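Local coordinates for D-alanyl-D-alanine carboxypeptidase (Penicillin binding protein) family protein (Francisella tularensis subsp. tularensis, PDB 6OSU) that probably removes the terminal D-alanine from peptidoglycan precursor peptides, acting as a serine-type D-Ala-D-Ala carboxypeptidase in cell wall synthesis, at residues Y104-A109 and W204-Q209; Q219-F224 and Y235-L240; G273-K278 and V290-Q295; K355-S360 and A417-S422; K370-Y375 and I401-T406. All coordinates share one frame; numbering follows the deposited sequence.

In the fold
Contact 3 reaches the predicted active site: it pairs two strands of the catalytic domain and holds Lys278, whose side chain lies about 3 Å from that of Ser124. Contacts 1 and 2 lie on one flank, their nearest atoms about 7 Å apart; contact 1 is about 30 Å from contact 3 between centres, although the side chain of Tyr104 comes to about 11 Å from that of Ser124. Contacts 4 and 5 belong to the C-terminal domain, border one five-stranded sheet and sit about 27 Å apart between centres. Contact 5 comes to about 8 Å from contact 3 at the nearest atoms, whereas contact 4 lies about 69 Å from contact 1 between centres.

Contact 1. Residues Y104-A109 and W204-Q209; sequences YVKAGA and WNATKQ
The carboxamide of Gln209 lies against the backbone of Tyr104 to Lys106 and uses both its ends. NE2 donates to Tyr104 O at 3.1 Å, almost straight (174°), in the amide plane and onto a lone pair of the carbonyl. OE1 accepts from Lys106 N at 2.8 Å, with that donor lying above the amide plane. Two such bonds fix the rotation of the group. The Gln209 chain is bent at chi2 (-78°), which turns CD back from an extended course, and NE2 also reaches Ala206 O at 3.0 Å within its own turn.

The two carbonyls are shared. Tyr104 O takes a second bond from the indole, Trp204 NE1 at 3.1 Å, whose N-H comes from above the carbonyl plane. Ala206 O is reached by Lys106 NZ at 2.9 Å, on the face opposite to that used by Gln209 NE2. Lysine suits this place because its aliphatic chain can cross the glutamine side chain, CG lying 3.8 Å from Gln209 NE2, before the ammonium turns to the carbonyl. Val105 adds an apolar touch, CG1 lying 3.8 Å from Trp204 CZ2 with the two side chains at about a right angle; Val111 of strand 110-112 backs both.

A side-chain amide stands in for a peptide group, binding the O of one residue and the N two further on, and so ties the loop before strand 110-112 to the turn between strands 201-205 and 210-212 in a three-stranded sheet of the carboxypeptidase domain.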
# COMPACT_ATOMS: atom_id res chain seq x y z
N TYR A 104 18.01 15.27 12.62
CA TYR A 104 18.84 16.13 13.46
C TYR A 104 18.19 16.39 14.82
O TYR A 104 18.00 17.53 15.23
CB TYR A 104 19.17 17.44 12.73
CG TYR A 104 19.94 17.18 11.45
CD1 TYR A 104 21.33 17.05 11.47
CD2 TYR A 104 19.29 17.03 10.24
CE1 TYR A 104 22.04 16.79 10.31
CE2 TYR A 104 19.99 16.77 9.07
CZ TYR A 104 21.36 16.65 9.12
OH TYR A 104 22.06 16.40 7.96
N VAL A 105 17.87 15.30 15.52
CA VAL A 105 17.48 15.36 16.92
C VAL A 105 18.74 15.31 17.78
O VAL A 105 19.70 14.59 17.46
CB VAL A 105 16.51 14.22 17.28
CG1 VAL A 105 15.15 14.47 16.66
CG2 VAL A 105 17.07 12.88 16.83
N LYS A 106 18.75 16.09 18.86
CA LYS A 106 19.92 16.20 19.72
C LYS A 106 19.81 15.23 20.90
O LYS A 106 18.71 14.91 21.37
CB LYS A 106 20.07 17.62 20.25
CG LYS A 106 20.35 18.67 19.20
CD LYS A 106 20.34 20.06 19.82
CE LYS A 106 21.02 21.09 18.93
NZ LYS A 106 20.35 21.23 17.61
N ALA A 107 20.96 14.77 21.37
CA ALA A 107 21.00 13.90 22.54
C ALA A 107 20.56 14.67 23.78
O ALA A 107 20.95 15.82 23.99
CB ALA A 107 22.40 13.34 22.74
N GLY A 108 19.75 14.01 24.61
CA GLY A 108 19.24 14.62 25.83
C GLY A 108 17.97 15.42 25.65
O GLY A 108 17.37 15.83 26.66
N ALA A 109 17.54 15.66 24.42
CA ALA A 109 16.30 16.38 24.16
C ALA A 109 15.11 15.43 24.18
O ALA A 109 15.24 14.21 24.01
CB ALA A 109 16.37 17.10 22.82
N TRP A 204 12.14 21.90 10.21
CA TRP A 204 12.57 21.42 11.52
C TRP A 204 13.42 22.48 12.21
O TRP A 204 14.47 22.88 11.70
CB TRP A 204 13.35 20.11 11.36
CG TRP A 204 14.01 19.60 12.60
CD1 TRP A 204 15.35 19.57 12.86
CD2 TRP A 204 13.37 19.00 13.74
NE1 TRP A 204 15.58 19.01 14.10
CE2 TRP A 204 14.38 18.65 14.65
CE3 TRP A 204 12.03 18.74 14.07
CZ2 TRP A 204 14.10 18.05 15.88
CZ3 TRP A 204 11.76 18.15 15.29
CH2 TRP A 204 12.79 17.81 16.18
N ASN A 205 12.96 22.93 13.38
CA ASN A 205 13.71 23.86 14.22
C ASN A 205 14.64 23.03 15.09
O ASN A 205 14.22 22.48 16.11
CB ASN A 205 12.78 24.73 15.06
CG ASN A 205 13.51 25.86 15.77
OD1 ASN A 205 14.71 25.78 16.03
ND2 ASN A 205 12.77 26.92 16.09
N ALA A 206 15.92 22.95 14.70
CA ALA A 206 16.87 22.15 15.47
C ALA A 206 17.19 22.79 16.81
O ALA A 206 17.59 22.09 17.75
CB ALA A 206 18.14 21.93 14.66
N THR A 207 17.04 24.11 16.93
CA THR A 207 17.33 24.77 18.20
C THR A 207 16.31 24.39 19.27
O THR A 207 16.67 23.91 20.35
CB THR A 207 17.36 26.29 18.01
OG1 THR A 207 18.49 26.66 17.21
CG2 THR A 207 17.44 27.00 19.36
N LYS A 208 15.02 24.58 18.98
CA LYS A 208 13.96 24.21 19.90
C LYS A 208 13.63 22.72 19.86
O LYS A 208 12.92 22.24 20.75
CB LYS A 208 12.69 25.01 19.59
CG LYS A 208 12.63 26.38 20.23
CD LYS A 208 11.90 27.36 19.33
CE LYS A 208 11.31 28.53 20.11
NZ LYS A 208 9.89 28.27 20.47
N GLN A 209 14.13 21.99 18.87
CA GLN A 209 13.79 20.58 18.65
C GLN A 209 12.28 20.42 18.50
O GLN A 209 11.60 19.73 19.27
CB GLN A 209 14.34 19.70 19.78
CG GLN A 209 15.86 19.59 19.79
CD GLN A 209 16.38 18.64 18.74
OE1 GLN A 209 16.32 17.42 18.90
NE2 GLN A 209 16.90 19.18 17.64

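Contact 2. Residues Q219-F224 and Y235-L240; sequences QCLPKF and YTVKDL
The backbones of Cys220 and Thr236 meet where helix 214-220 ends: Leu221 leaves helical geometry with a positive phi of 53°, and the loop 235-240 passes across the carbonyls of the last turn. Thr236 N donates to Cys220 O at 3.1 Å, nearly straight at 172°, giving that helix-terminal carbonyl a partner that no further turn of helix supplies.

Val237 lies over the same helix end. With CG1 anti to the backbone N (chi1 179°), its CG2 falls beside the N and is directed at the carbonyls, 3.1 Å from Gln219 O and 3.4 Å from Cys220 O, a tight contact. Valine suits the place because the same methyl also makes an apolar contact, meeting Leu221 CD1 at 4.0 Å, the two side chains crossing at about a right angle.

Between these residues runs a short antiparallel hairpin, strands 223-224 and 231-233, so the contact closes the base of this excursion where the chain coming back from the hairpin passes the helix end. The disulfide from Cys220 to Cys248 makes a covalent link beside it, tying helix 214-220 to helix 242-251.

Thr236 leans on Leu221. Its CB and CG2 both press on Leu221 O, at 3.1 and 3.2 Å, and CG2 also meets Leu221 CB at 3.5 Å. Tyr235 approaches Cys220 O with its CA, at 3.7 Å, while its side chain packs on Lys245, Cys248 and Asn249 of helix 242-251. Gln219, exposed, sends its OE1 to a hydrogen bond with Lys247 NZ.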
# COMPACT_ATOMS: atom_id res chain seq x y z
N GLN A 219 3.34 31.23 4.74
CA GLN A 219 2.76 32.50 5.18
C GLN A 219 3.85 33.53 5.47
O GLN A 219 3.77 34.68 5.02
CB GLN A 219 1.89 32.30 6.42
CG GLN A 219 0.66 31.45 6.21
CD GLN A 219 -0.17 31.34 7.48
OE1 GLN A 219 -0.11 32.21 8.34
NE2 GLN A 219 -0.94 30.26 7.59
N CYS A 220 4.86 33.13 6.23
CA CYS A 220 5.91 34.07 6.63
C CYS A 220 7.01 34.16 5.58
O CYS A 220 7.54 35.25 5.33
CB CYS A 220 6.50 33.65 7.97
SG CYS A 220 5.29 33.49 9.30
N LEU A 221 7.35 33.03 4.96
CA LEU A 221 8.49 32.92 4.05
C LEU A 221 9.75 33.42 4.73
O LEU A 221 10.29 34.46 4.35
CB LEU A 221 8.22 33.69 2.75
CG LEU A 221 7.17 33.10 1.81
CD1 LEU A 221 6.68 34.14 0.83
CD2 LEU A 221 7.74 31.89 1.06
N PRO A 222 10.25 32.71 5.74
CA PRO A 222 11.43 33.20 6.47
C PRO A 222 12.67 33.17 5.60
O PRO A 222 12.74 32.48 4.58
CB PRO A 222 11.55 32.23 7.65
CG PRO A 222 10.25 31.50 7.71
CD PRO A 222 9.77 31.44 6.30
N LYS A 223 13.67 33.93 6.03
CA LYS A 223 14.96 33.98 5.35
C LYS A 223 15.96 33.16 6.14
O LYS A 223 16.18 33.41 7.33
CB LYS A 223 15.44 35.42 5.20
CG LYS A 223 16.72 35.56 4.39
CD LYS A 223 16.52 36.49 3.21
CE LYS A 223 17.84 36.85 2.55
NZ LYS A 223 17.67 37.87 1.48
N PHE A 224 16.57 32.17 5.48
CA PHE A 224 17.55 31.29 6.10
C PHE A 224 18.91 31.52 5.48
O PHE A 224 19.03 31.66 4.26
CB PHE A 224 17.14 29.82 5.96
CG PHE A 224 15.84 29.48 6.61
CD1 PHE A 224 14.69 29.34 5.86
CD2 PHE A 224 15.76 29.32 7.98
CE1 PHE A 224 13.48 29.04 6.46
CE2 PHE A 224 14.56 29.01 8.59
CZ PHE A 224 13.42 28.87 7.83
N TYR A 235 10.26 37.12 8.92
CA TYR A 235 9.31 37.27 7.82
C TYR A 235 9.96 38.01 6.67
O TYR A 235 10.80 38.90 6.86
CB TYR A 235 8.03 38.02 8.27
CG TYR A 235 8.28 39.24 9.12
CD1 TYR A 235 8.76 40.42 8.56
CD2 TYR A 235 8.01 39.23 10.48
CE1 TYR A 235 8.99 41.55 9.33
CE2 TYR A 235 8.23 40.35 11.27
CZ TYR A 235 8.72 41.51 10.68
OH TYR A 235 8.94 42.62 11.45
N THR A 236 9.58 37.62 5.45
CA THR A 236 9.97 38.32 4.24
C THR A 236 8.80 38.94 3.50
O THR A 236 9.02 39.73 2.57
CB THR A 236 10.74 37.37 3.29
OG1 THR A 236 11.80 38.08 2.64
CG2 THR A 236 9.81 36.78 2.23
N VAL A 237 7.56 38.63 3.90
CA VAL A 237 6.38 39.14 3.20
C VAL A 237 6.26 40.64 3.43
O VAL A 237 6.52 41.14 4.53
CB VAL A 237 5.13 38.38 3.67
CG1 VAL A 237 3.88 38.91 2.98
CG2 VAL A 237 5.30 36.90 3.40
N LYS A 238 5.84 41.36 2.39
CA LYS A 238 5.83 42.82 2.46
C LYS A 238 4.72 43.33 3.37
O LYS A 238 4.94 44.25 4.17
CB LYS A 238 5.68 43.42 1.06
CG LYS A 238 6.96 43.36 0.23
CD LYS A 238 8.18 43.67 1.08
CE LYS A 238 9.32 44.22 0.24
NZ LYS A 238 9.49 43.45 -1.02
N ASP A 239 3.52 42.77 3.26
CA ASP A 239 2.37 43.21 4.05
C ASP A 239 1.88 42.07 4.92
O ASP A 239 1.46 41.02 4.39
CB ASP A 239 1.25 43.72 3.15
CG ASP A 239 0.16 44.42 3.93
OD1 ASP A 239 0.27 45.64 4.17
OD2 ASP A 239 -0.82 43.74 4.32
N LEU A 240 1.91 42.27 6.23
CA LEU A 240 1.40 41.29 7.18
C LEU A 240 0.78 42.02 8.36
O LEU A 240 1.18 43.14 8.69
CB LEU A 240 2.50 40.34 7.67
CG LEU A 240 3.09 39.33 6.68
CD1 LEU A 240 4.27 38.60 7.30
CD2 LEU A 240 2.03 38.35 6.22

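Contact 3. Residues G273-K278 and V290-Q295; sequences GADGMK and VSSAKQ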
# COMPACT_ATOMS: atom_id res chain seq x y z
N GLY A 273 -2.64 11.93 -7.41
CA GLY A 273 -3.31 11.00 -6.52
C GLY A 273 -2.39 10.12 -5.70
O GLY A 273 -2.89 9.28 -4.94
N ALA A 274 -1.08 10.28 -5.82
CA ALA A 274 -0.14 9.50 -5.03
C ALA A 274 -0.03 10.09 -3.63
O ALA A 274 0.18 11.30 -3.46
CB ALA A 274 1.23 9.47 -5.70
N ASP A 275 -0.17 9.24 -2.61
CA ASP A 275 -0.06 9.68 -1.23
C ASP A 275 0.94 8.86 -0.42
O ASP A 275 0.99 9.00 0.81
CB ASP A 275 -1.42 9.67 -0.53
CG ASP A 275 -2.20 8.38 -0.77
OD1 ASP A 275 -3.44 8.44 -0.78
OD2 ASP A 275 -1.56 7.32 -0.97
N GLY A 276 1.73 8.01 -1.06
CA GLY A 276 2.70 7.18 -0.35
C GLY A 276 3.70 6.60 -1.32
O GLY A 276 3.58 6.75 -2.54
N MET A 277 4.70 5.93 -0.76
CA MET A 277 4.80 5.69 0.68
C MET A 277 6.23 5.95 1.18
O MET A 277 6.45 6.85 1.98
CB MET A 277 4.37 4.26 1.02
CG MET A 277 4.27 3.94 2.50
SD MET A 277 3.54 2.31 2.86
CE MET A 277 3.19 2.47 4.60
N LYS A 278 7.19 5.16 0.71
CA LYS A 278 8.53 5.16 1.29
C LYS A 278 9.56 4.72 0.26
O LYS A 278 9.32 3.80 -0.53
CB LYS A 278 8.59 4.22 2.50
CG LYS A 278 9.88 4.31 3.30
CD LYS A 278 9.93 5.61 4.07
CE LYS A 278 11.25 5.76 4.82
NZ LYS A 278 12.39 6.04 3.91
N VAL A 290 8.10 1.75 -2.24
CA VAL A 290 6.73 1.34 -1.97
C VAL A 290 5.86 2.57 -2.18
O VAL A 290 6.06 3.59 -1.51
CB VAL A 290 6.58 0.77 -0.55
CG1 VAL A 290 5.12 0.45 -0.26
CG2 VAL A 290 7.45 -0.47 -0.37
N SER A 291 4.93 2.50 -3.13
CA SER A 291 4.11 3.64 -3.47
C SER A 291 2.65 3.23 -3.55
O SER A 291 2.32 2.06 -3.78
CB SER A 291 4.55 4.27 -4.80
OG SER A 291 4.36 3.36 -5.87
N SER A 292 1.77 4.21 -3.36
CA SER A 292 0.34 3.98 -3.44
C SER A 292 -0.32 5.21 -4.05
O SER A 292 0.04 6.34 -3.74
CB SER A 292 -0.27 3.70 -2.06
OG SER A 292 -1.61 3.26 -2.18
N ALA A 293 -1.29 4.97 -4.93
CA ALA A 293 -2.02 6.04 -5.59
C ALA A 293 -3.50 5.70 -5.61
O ALA A 293 -3.87 4.55 -5.83
CB ALA A 293 -1.51 6.28 -7.02
N LYS A 294 -4.34 6.71 -5.39
CA LYS A 294 -5.78 6.55 -5.36
C LYS A 294 -6.40 7.48 -6.40
O LYS A 294 -6.02 8.66 -6.49
CB LYS A 294 -6.34 6.86 -3.97
CG LYS A 294 -7.82 6.58 -3.81
CD LYS A 294 -8.26 6.72 -2.36
CE LYS A 294 -9.67 6.20 -2.15
NZ LYS A 294 -10.14 6.35 -0.74
N GLN A 295 -7.33 6.96 -7.19
CA GLN A 295 -8.05 7.77 -8.17
C GLN A 295 -9.47 7.23 -8.28
O GLN A 295 -9.68 6.12 -8.78
CB GLN A 295 -7.35 7.74 -9.53
CG GLN A 295 -6.33 8.86 -9.69
CD GLN A 295 -5.56 8.76 -11.00
OE1 GLN A 295 -5.81 7.88 -11.82
NE2 GLN A 295 -4.62 9.68 -11.20
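Met277 and Lys278 both face Val290, which is buried here and gripped by several bonds. Val290 O accepts from Lys278 N at 2.9 Å and, weakly, from Met277 N at 2.8 Å, while Val290 N returns a bond to Lys278 O at 2.9 Å. This is a classic bulge, placed just after a cis peptide between Gly276 and Met277. Met277 CG is anti to the backbone N (chi1 -173°) and the chain runs extended beside Val290, pointing the same way, with SD 4.0 Å from Val290 CG1; an unbranched thioether and a compact branched chain fit together against Ile68 of helix 66-79.

A second classic bulge sets Asp275 and Gly276 against Ser292, whose O receives Asp275 N at 3.1 Å. The carboxylate is held by Tyr194 OH and a salt bridge to Arg299, which also bonds Ser292 OG. The backbones come closest at Ala274 and Ala293, CA to CA 4.0 Å.

The far end is more exposed. Gly273 O takes Lys294 N at 3.0 Å; a phi of 90° and the nearby Lys294 O leave space for glycine alone, and the lysine chain leads away from the pair on the solvent side.

Lys278 NZ hydrogen-bonds Ser124 OG close to Ser64, placing it in the predicted active site. Lys278, predicted to bind substrate, begins a sequence that fits the Lys-Thr-Gly motif of penicillin-recognising serine enzymes, on the edge strand of the five-stranded sheet.

Contact 4. Residues K355-S360 and A417-S422; sequences KLTVAS and AMNNVS
Strand 355-359 and the chain leaving strand 409-417 run antiparallel at Val358 and Ala417, a non-hydrogen-bonded pair with CA atoms 4.7 Å apart, and then part company. The last regular backbone bond runs from Met418 N to Thr357 O at 2.8 Å.

Where the backbones diverge, the side chain of Asn419 takes over. Its OD1 accepts from Thr357 N at 2.7 Å, with the donor in the plane of the amide and on a lone pair, though the N-H...O angle is bent (131°). The first torsion sets CG beside the backbone N, anti to the carbonyl carbon, and chi2 (118°) turns OD1 to Thr357 N. Asparagine is short enough to do this and still supply a carbonyl where the main chain no longer can. The same oxygen lies 3.1 Å from Thr357 CB; the threonine hydroxyl bonds Thr341 OG1 of the next strand.

This is the sheet of the C-terminal domain of the penicillin-binding protein 5 type, in which strand 355-359 runs between strands 340-343 and 409-417. Leu356 and Val358 turn inward, touching Phe382 and Ile380 of strand 376-382. Leu356 slides past Asn419 in the opposite direction, with CD1 4.1 Å from Asn419 CB and 4.3 Å from Ala417 CB; the small alanine lets the leucine methyl approach.

On the other side Met418 folds over the strand. The bend at chi2 (-99°) places SD 3.9 Å from Ala359 CB, while Met418 CB stays 3.4 Å from Thr357 O.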
# COMPACT_ATOMS: atom_id res chain seq x y z
N LYS A 355 -36.26 -29.00 -8.25
CA LYS A 355 -35.27 -28.05 -8.73
C LYS A 355 -34.20 -27.87 -7.67
O LYS A 355 -34.42 -28.15 -6.48
CB LYS A 355 -35.90 -26.69 -9.08
CG LYS A 355 -36.37 -26.54 -10.52
CD LYS A 355 -37.83 -26.10 -10.59
CE LYS A 355 -38.11 -24.90 -9.69
NZ LYS A 355 -37.29 -23.70 -10.05
N LEU A 356 -33.03 -27.39 -8.09
CA LEU A 356 -31.88 -27.24 -7.21
C LEU A 356 -31.41 -25.79 -7.19
O LEU A 356 -31.10 -25.22 -8.25
CB LEU A 356 -30.73 -28.15 -7.65
CG LEU A 356 -29.43 -28.03 -6.83
CD1 LEU A 356 -29.66 -28.45 -5.39
CD2 LEU A 356 -28.31 -28.85 -7.46
N THR A 357 -31.36 -25.19 -6.00
CA THR A 357 -30.80 -23.87 -5.79
C THR A 357 -29.47 -24.00 -5.06
O THR A 357 -29.34 -24.78 -4.12
CB THR A 357 -31.75 -22.98 -4.99
OG1 THR A 357 -32.96 -22.76 -5.73
CG2 THR A 357 -31.11 -21.63 -4.68
N VAL A 358 -28.48 -23.22 -5.51
CA VAL A 358 -27.15 -23.22 -4.91
C VAL A 358 -26.78 -21.78 -4.56
O VAL A 358 -27.29 -20.82 -5.14
CB VAL A 358 -26.09 -23.85 -5.84
CG1 VAL A 358 -26.46 -25.28 -6.17
CG2 VAL A 358 -25.95 -23.02 -7.11
N ALA A 359 -25.86 -21.65 -3.61
CA ALA A 359 -25.39 -20.35 -3.16
C ALA A 359 -24.11 -20.54 -2.35
O ALA A 359 -23.83 -21.64 -1.87
CB ALA A 359 -26.44 -19.61 -2.33
N SER A 360 -23.35 -19.46 -2.22
CA SER A 360 -22.17 -19.41 -1.37
C SER A 360 -22.29 -18.23 -0.41
O SER A 360 -22.84 -17.19 -0.75
CB SER A 360 -20.89 -19.28 -2.21
OG SER A 360 -19.78 -18.93 -1.39
N ALA A 417 -25.38 -26.62 -1.70
CA ALA A 417 -26.78 -26.89 -2.00
C ALA A 417 -27.69 -26.22 -0.98
O ALA A 417 -27.45 -26.30 0.23
CB ALA A 417 -27.03 -28.39 -2.04
N MET A 418 -28.74 -25.56 -1.48
CA MET A 418 -29.77 -24.99 -0.63
C MET A 418 -31.07 -25.76 -0.68
O MET A 418 -31.99 -25.45 0.09
CB MET A 418 -30.02 -23.53 -1.02
CG MET A 418 -28.77 -22.67 -1.14
SD MET A 418 -28.43 -21.64 0.30
CE MET A 418 -27.30 -22.68 1.23
N ASN A 419 -31.19 -26.75 -1.57
CA ASN A 419 -32.36 -27.61 -1.69
C ASN A 419 -31.97 -29.05 -1.39
O ASN A 419 -30.82 -29.37 -1.09
CB ASN A 419 -32.98 -27.53 -3.09
CG ASN A 419 -33.75 -26.25 -3.32
OD1 ASN A 419 -33.40 -25.46 -4.19
ND2 ASN A 419 -34.81 -26.05 -2.54
N ASN A 420 -32.96 -29.94 -1.50
CA ASN A 420 -32.77 -31.38 -1.46
C ASN A 420 -33.29 -31.97 -2.76
O ASN A 420 -34.29 -31.49 -3.31
CB ASN A 420 -33.50 -32.01 -0.27
CG ASN A 420 -32.75 -31.85 1.03
OD1 ASN A 420 -31.57 -32.18 1.12
ND2 ASN A 420 -33.43 -31.34 2.06
N VAL A 421 -32.62 -33.01 -3.26
CA VAL A 421 -33.09 -33.77 -4.40
C VAL A 421 -33.17 -35.24 -4.00
O VAL A 421 -32.25 -35.77 -3.37
CB VAL A 421 -32.19 -33.59 -5.64
CG1 VAL A 421 -32.47 -32.25 -6.29
CG2 VAL A 421 -30.73 -33.71 -5.24
N SER A 422 -34.28 -35.87 -4.36
CA SER A 422 -34.57 -37.25 -3.99
C SER A 422 -34.30 -38.16 -5.18
O SER A 422 -34.73 -37.87 -6.30
CB SER A 422 -36.03 -37.39 -3.54
OG SER A 422 -36.40 -36.29 -2.73

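Contact 5. Residues K370-Y375 and I401-T406; sequences KTYVPY and ITLGDT
A type II' beta turn from Leu403 to Thr406 begins the connection between strands 395-403 and 409-417 in the C-terminal domain, and it packs on the short 3-10 turn that leads into strand 376-382. The polar link between them is one backbone bond, Gly404 N to Tyr375 O at 2.6 Å. Gly404 holds the second position of the turn with a positive phi (71°), which glycine adopts readily. Thr406 closes the turn from within, its OG1 donating to Leu403 O at 2.6 Å.

The side chains meet round Leu403. Its CG is anti to the backbone N, and chi2 (59°) sets the two methyls against the ring of Tyr372; the two side chains cross at about a right angle. CD2 sits over the centre of one face of the phenol ring, 3.8 Å from the centroid and 11° off the normal, a CH-pi contact. CD1 lies nearer the root of the ring, 3.7 Å from Tyr372 CG, and also touches Tyr375 CB at 4.0 Å, so one methyl bridges both tyrosines.

Ile27, from the N-terminal part of the chain, packs on Tyr372, Tyr375 and Leu403 alike, and the hydroxyl of Tyr372 bonds Arg29 NH1. The tyrosine thus serves two chemistries, offering an apolar face to the leucine and a polar tip to the arginine, which probably limits how far its ring can shift.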
# COMPACT_ATOMS: atom_id res chain seq x y z
N LYS A 370 -10.96 -3.48 -17.19
CA LYS A 370 -12.16 -2.75 -17.60
C LYS A 370 -12.78 -3.35 -18.85
O LYS A 370 -14.01 -3.40 -18.98
CB LYS A 370 -11.82 -1.28 -17.87
CG LYS A 370 -11.68 -0.40 -16.64
CD LYS A 370 -11.73 1.06 -17.05
CE LYS A 370 -10.49 1.83 -16.59
NZ LYS A 370 -10.43 1.99 -15.11
N THR A 371 -11.95 -3.83 -19.77
CA THR A 371 -12.44 -4.37 -21.03
C THR A 371 -13.15 -5.71 -20.87
O THR A 371 -13.88 -6.12 -21.78
CB THR A 371 -11.28 -4.51 -22.02
OG1 THR A 371 -10.22 -5.25 -21.40
CG2 THR A 371 -10.76 -3.15 -22.43
N TYR A 372 -12.96 -6.40 -19.74
CA TYR A 372 -13.64 -7.67 -19.52
C TYR A 372 -15.07 -7.48 -19.04
O TYR A 372 -15.92 -8.35 -19.29
CB TYR A 372 -12.89 -8.53 -18.50
CG TYR A 372 -11.61 -9.18 -18.95
CD1 TYR A 372 -10.98 -10.13 -18.15
CD2 TYR A 372 -11.01 -8.85 -20.16
CE1 TYR A 372 -9.81 -10.73 -18.54
CE2 TYR A 372 -9.83 -9.46 -20.56
CZ TYR A 372 -9.24 -10.40 -19.74
OH TYR A 372 -8.06 -11.01 -20.11
N VAL A 373 -15.35 -6.37 -18.35
CA VAL A 373 -16.56 -6.29 -17.52
C VAL A 373 -17.84 -6.58 -18.29
O VAL A 373 -18.63 -7.43 -17.84
CB VAL A 373 -16.60 -4.95 -16.78
CG1 VAL A 373 -17.95 -4.76 -16.11
CG2 VAL A 373 -15.48 -4.88 -15.75
N PRO A 374 -18.13 -5.94 -19.43
CA PRO A 374 -19.40 -6.22 -20.12
C PRO A 374 -19.50 -7.63 -20.69
O PRO A 374 -20.57 -7.98 -21.21
CB PRO A 374 -19.43 -5.17 -21.23
CG PRO A 374 -18.02 -4.85 -21.49
CD PRO A 374 -17.34 -4.92 -20.15
N TYR A 375 -18.46 -8.45 -20.61
CA TYR A 375 -18.46 -9.78 -21.20
C TYR A 375 -18.43 -10.90 -20.17
O TYR A 375 -18.34 -12.07 -20.56
CB TYR A 375 -17.28 -9.93 -22.16
CG TYR A 375 -17.42 -9.07 -23.39
CD1 TYR A 375 -17.88 -9.61 -24.59
CD2 TYR A 375 -17.12 -7.72 -23.36
CE1 TYR A 375 -18.03 -8.83 -25.71
CE2 TYR A 375 -17.26 -6.93 -24.48
CZ TYR A 375 -17.71 -7.49 -25.65
OH TYR A 375 -17.86 -6.71 -26.77
N ILE A 401 -17.13 -17.50 -12.97
CA ILE A 401 -17.20 -16.30 -13.80
C ILE A 401 -16.30 -16.52 -15.01
O ILE A 401 -15.08 -16.69 -14.86
CB ILE A 401 -16.77 -15.05 -13.02
CG1 ILE A 401 -17.58 -14.92 -11.73
CG2 ILE A 401 -16.93 -13.80 -13.89
CD1 ILE A 401 -19.04 -14.64 -11.96
N THR A 402 -16.89 -16.54 -16.19
CA THR A 402 -16.16 -16.76 -17.43
C THR A 402 -16.16 -15.50 -18.28
O THR A 402 -16.99 -14.61 -18.11
CB THR A 402 -16.75 -17.94 -18.23
OG1 THR A 402 -18.17 -17.82 -18.27
CG2 THR A 402 -16.37 -19.26 -17.59
N LEU A 403 -15.21 -15.44 -19.21
CA LEU A 403 -15.05 -14.29 -20.10
C LEU A 403 -15.78 -14.59 -21.41
O LEU A 403 -15.27 -15.31 -22.27
CB LEU A 403 -13.57 -13.99 -20.34
CG LEU A 403 -13.30 -12.80 -21.26
CD1 LEU A 403 -13.93 -11.54 -20.67
CD2 LEU A 403 -11.81 -12.61 -21.48
N GLY A 404 -16.97 -14.01 -21.56
CA GLY A 404 -17.73 -14.22 -22.77
C GLY A 404 -18.28 -15.64 -22.86
O GLY A 404 -18.60 -16.28 -21.85
N ASP A 405 -18.40 -16.13 -24.09
CA ASP A 405 -18.88 -17.47 -24.35
C ASP A 405 -17.77 -18.51 -24.34
O ASP A 405 -17.98 -19.64 -24.80
CB ASP A 405 -19.62 -17.52 -25.69
CG ASP A 405 -20.93 -18.27 -25.61
OD1 ASP A 405 -21.25 -18.80 -24.53
OD2 ASP A 405 -21.66 -18.32 -26.63
N THR A 406 -16.59 -18.16 -23.83
CA THR A 406 -15.47 -19.08 -23.75
C THR A 406 -15.48 -19.81 -22.41
O THR A 406 -16.25 -19.50 -21.50
CB THR A 406 -14.15 -18.35 -23.95
OG1 THR A 406 -13.91 -17.49 -22.82
CG2 THR A 406 -14.20 -17.50 -25.21